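Local coordinates for polyprenyl synthetase (Nonlabens dokdonensis, PDB 6KD7), which probably acts as a magnesium-dependent prenyltransferase, a geranylgeranyl pyrophosphate synthase that joins five-carbon isoprenoid units into a longer prenyl diphosphate, at residues 205-210 against 288-293. Residues are numbered along the deposited sequence; the frame is centred on the assembly and turned at random.
Sequences FQLMDD and LDAIES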
loop_
_atom_site.group_PDB
_atom_site.type_symbol
_atom_site.label_atom_id
_atom_site.label_comp_id
_atom_site.label_asym_id
_atom_site.label_seq_id
_atom_site.Cartn_x
_atom_site.Cartn_y
_atom_site.Cartn_z
ATOM N N PHE A 205 -16.533 37.416 -7.790
ATOM C CA PHE A 205 -15.472 37.023 -6.832
ATOM C C PHE A 205 -14.832 35.664 -7.282
ATOM O O PHE A 205 -13.605 35.480 -7.253
ATOM C CB PHE A 205 -16.098 36.988 -5.439
ATOM C CG PHE A 205 -15.145 36.756 -4.303
ATOM C CD1 PHE A 205 -14.041 37.593 -4.123
ATOM C CD2 PHE A 205 -15.361 35.722 -3.396
ATOM C CE1 PHE A 205 -13.153 37.395 -3.073
ATOM C CE2 PHE A 205 -14.480 35.543 -2.328
ATOM C CZ PHE A 205 -13.359 36.346 -2.192
ATOM N N GLN A 206 -15.651 34.700 -7.675
ATOM C CA GLN A 206 -15.193 33.342 -8.025
ATOM C C GLN A 206 -14.474 33.407 -9.372
ATOM O O GLN A 206 -13.429 32.750 -9.497
ATOM C CB GLN A 206 -16.353 32.370 -8.080
ATOM C CG GLN A 206 -15.928 30.978 -8.486
ATOM C CD GLN A 206 -14.823 30.406 -7.635
ATOM O OE1 GLN A 206 -13.877 29.831 -8.164
ATOM N NE2 GLN A 206 -14.944 30.544 -6.330
ATOM N N LEU A 207 -14.999 34.156 -10.336
ATOM C CA LEU A 207 -14.292 34.355 -11.625
ATOM C C LEU A 207 -12.928 34.992 -11.373
ATOM O O LEU A 207 -11.949 34.584 -12.061
ATOM C CB LEU A 207 -15.154 35.109 -12.624
ATOM C CG LEU A 207 -16.353 34.292 -13.093
ATOM C CD1 LEU A 207 -17.235 35.116 -13.995
ATOM C CD2 LEU A 207 -15.916 33.036 -13.830
ATOM N N MET A 208 -12.842 35.881 -10.384
ATOM C CA MET A 208 -11.551 36.494 -9.985
ATOM C C MET A 208 -10.636 35.404 -9.416
ATOM O O MET A 208 -9.475 35.396 -9.767
ATOM C CB MET A 208 -11.753 37.583 -8.931
ATOM C CG MET A 208 -10.487 38.341 -8.603
ATOM S SD MET A 208 -10.699 39.626 -7.352
ATOM C CE MET A 208 -10.724 38.674 -5.838
ATOM N N ASP A 209 -11.166 34.515 -8.578
ATOM C CA ASP A 209 -10.364 33.408 -8.015
ATOM C C ASP A 209 -9.861 32.525 -9.189
ATOM O O ASP A 209 -8.678 32.200 -9.234
ATOM C CB ASP A 209 -11.175 32.716 -6.930
ATOM C CG ASP A 209 -10.481 31.455 -6.455
ATOM O OD1 ASP A 209 -10.661 30.393 -7.113
ATOM O OD2 ASP A 209 -9.718 31.545 -5.466
ATOM N N ASP A 210 -10.688 32.235 -10.192
ATOM C CA ASP A 210 -10.260 31.436 -11.356
ATOM C C ASP A 210 -9.067 32.148 -12.001
ATOM O O ASP A 210 -8.145 31.471 -12.403
ATOM C CB ASP A 210 -11.394 31.250 -12.362
ATOM C CG ASP A 210 -12.478 30.272 -11.947
ATOM O OD1 ASP A 210 -12.372 29.702 -10.824
ATOM O OD2 ASP A 210 -13.387 30.054 -12.773
ATOM N N LEU A 288 -11.237 38.429 -17.456
ATOM C CA LEU A 288 -11.267 39.806 -16.903
ATOM C C LEU A 288 -12.553 40.509 -17.354
ATOM O O LEU A 288 -13.151 41.181 -16.513
ATOM C CB LEU A 288 -10.024 40.536 -17.380
ATOM C CG LEU A 288 -8.724 40.014 -16.788
ATOM C CD1 LEU A 288 -7.564 40.808 -17.357
ATOM C CD2 LEU A 288 -8.716 40.072 -15.273
ATOM N N ASP A 289 -13.005 40.306 -18.588
ATOM C CA ASP A 289 -14.264 40.924 -19.072
ATOM C C ASP A 289 -15.447 40.382 -18.260
ATOM O O ASP A 289 -16.322 41.166 -17.875
ATOM C CB ASP A 289 -14.498 40.714 -20.574
ATOM C CG ASP A 289 -13.515 41.499 -21.436
ATOM O OD1 ASP A 289 -12.728 42.354 -20.874
ATOM O OD2 ASP A 289 -13.463 41.182 -22.647
ATOM N N ALA A 290 -15.501 39.080 -18.023
ATOM C CA ALA A 290 -16.642 38.487 -17.307
ATOM C C ALA A 290 -16.636 39.001 -15.857
ATOM O O ALA A 290 -17.727 39.254 -15.333
ATOM C CB ALA A 290 -16.594 36.984 -17.408
ATOM N N ILE A 291 -15.472 39.174 -15.232
ATOM C CA ILE A 291 -15.382 39.690 -13.835
ATOM C C ILE A 291 -15.926 41.124 -13.795
ATOM O O ILE A 291 -16.706 41.474 -12.850
ATOM C CB ILE A 291 -13.945 39.644 -13.332
ATOM C CG1 ILE A 291 -13.449 38.203 -13.179
ATOM C CG2 ILE A 291 -13.808 40.393 -12.027
ATOM C CD1 ILE A 291 -11.955 38.112 -13.085
ATOM N N GLU A 292 -15.476 41.927 -14.758
ATOM C CA GLU A 292 -15.863 43.347 -14.951
ATOM C C GLU A 292 -17.386 43.367 -15.113
ATOM O O GLU A 292 -18.070 44.112 -14.408
ATOM C CB GLU A 292 -15.129 43.931 -16.169
ATOM C CG GLU A 292 -15.754 45.185 -16.778
ATOM C CD GLU A 292 -15.820 46.401 -15.853
ATOM O OE1 GLU A 292 -15.177 46.390 -14.767
ATOM O OE2 GLU A 292 -16.555 47.358 -16.197
ATOM N N SER A 293 -17.905 42.497 -15.953
ATOM C CA SER A 293 -19.332 42.464 -16.311
ATOM C C SER A 293 -20.181 42.108 -15.078
ATOM O O SER A 293 -21.208 42.779 -14.835
ATOM C CB SER A 293 -19.511 41.534 -17.439
ATOM O OG SER A 293 -20.889 41.341 -17.686
#
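Ile291 lies against Leu207 and Met208 where two long antiparallel helices of the all-alpha prenyl synthase fold pack side by side. Residues 205-210 belong to helix 188-215, and 288-293 to the outer helix 283-303. The axes of the two short segments come within 8.9 Å, the N-to-C directions 160° apart, and the side chains that meet are all apolar. With CG1 beside its own backbone N and anti to the carbonyl carbon (chi1 -67°), Ile291 sends the longer branch across the gap, while CG2 stands anti to N. CG1 rests alongside Leu207 CB at 3.6 Å, and the extended chi2 of 163° carries CD1 onward to the backbone of Met208. Such a branch suits this place, because it fills the space against the main chain with methyl and methylene carbon, bringing no polar atom that would need a partner. Replacing Ile291 by an alanine removes everything beyond CB, which is likely to open a gap over Met208 CA and beside Leu207 CB and leave the two helices less firmly seated. Leu207 points at the facing helix and lays CD1 over Ala290 CB at 3.9 Å; a small methyl on that side leaves room for the branched leucine. Tyr236 of helix 236-241 touches both Leu207 and Ala290, and Ile165 also packs on Leu207. Phe205, directed away from helix 283-303, touches the bound pyrophosphate. The contact thus backs a ligand-lining helix with an outer one. Met208 gives chiefly its base, for the end of its side chain leads away from Ile291. Ile291 CD1 sits 3.5 Å from Met208 CA, nearer than the 4.2 Å to Met208 CB.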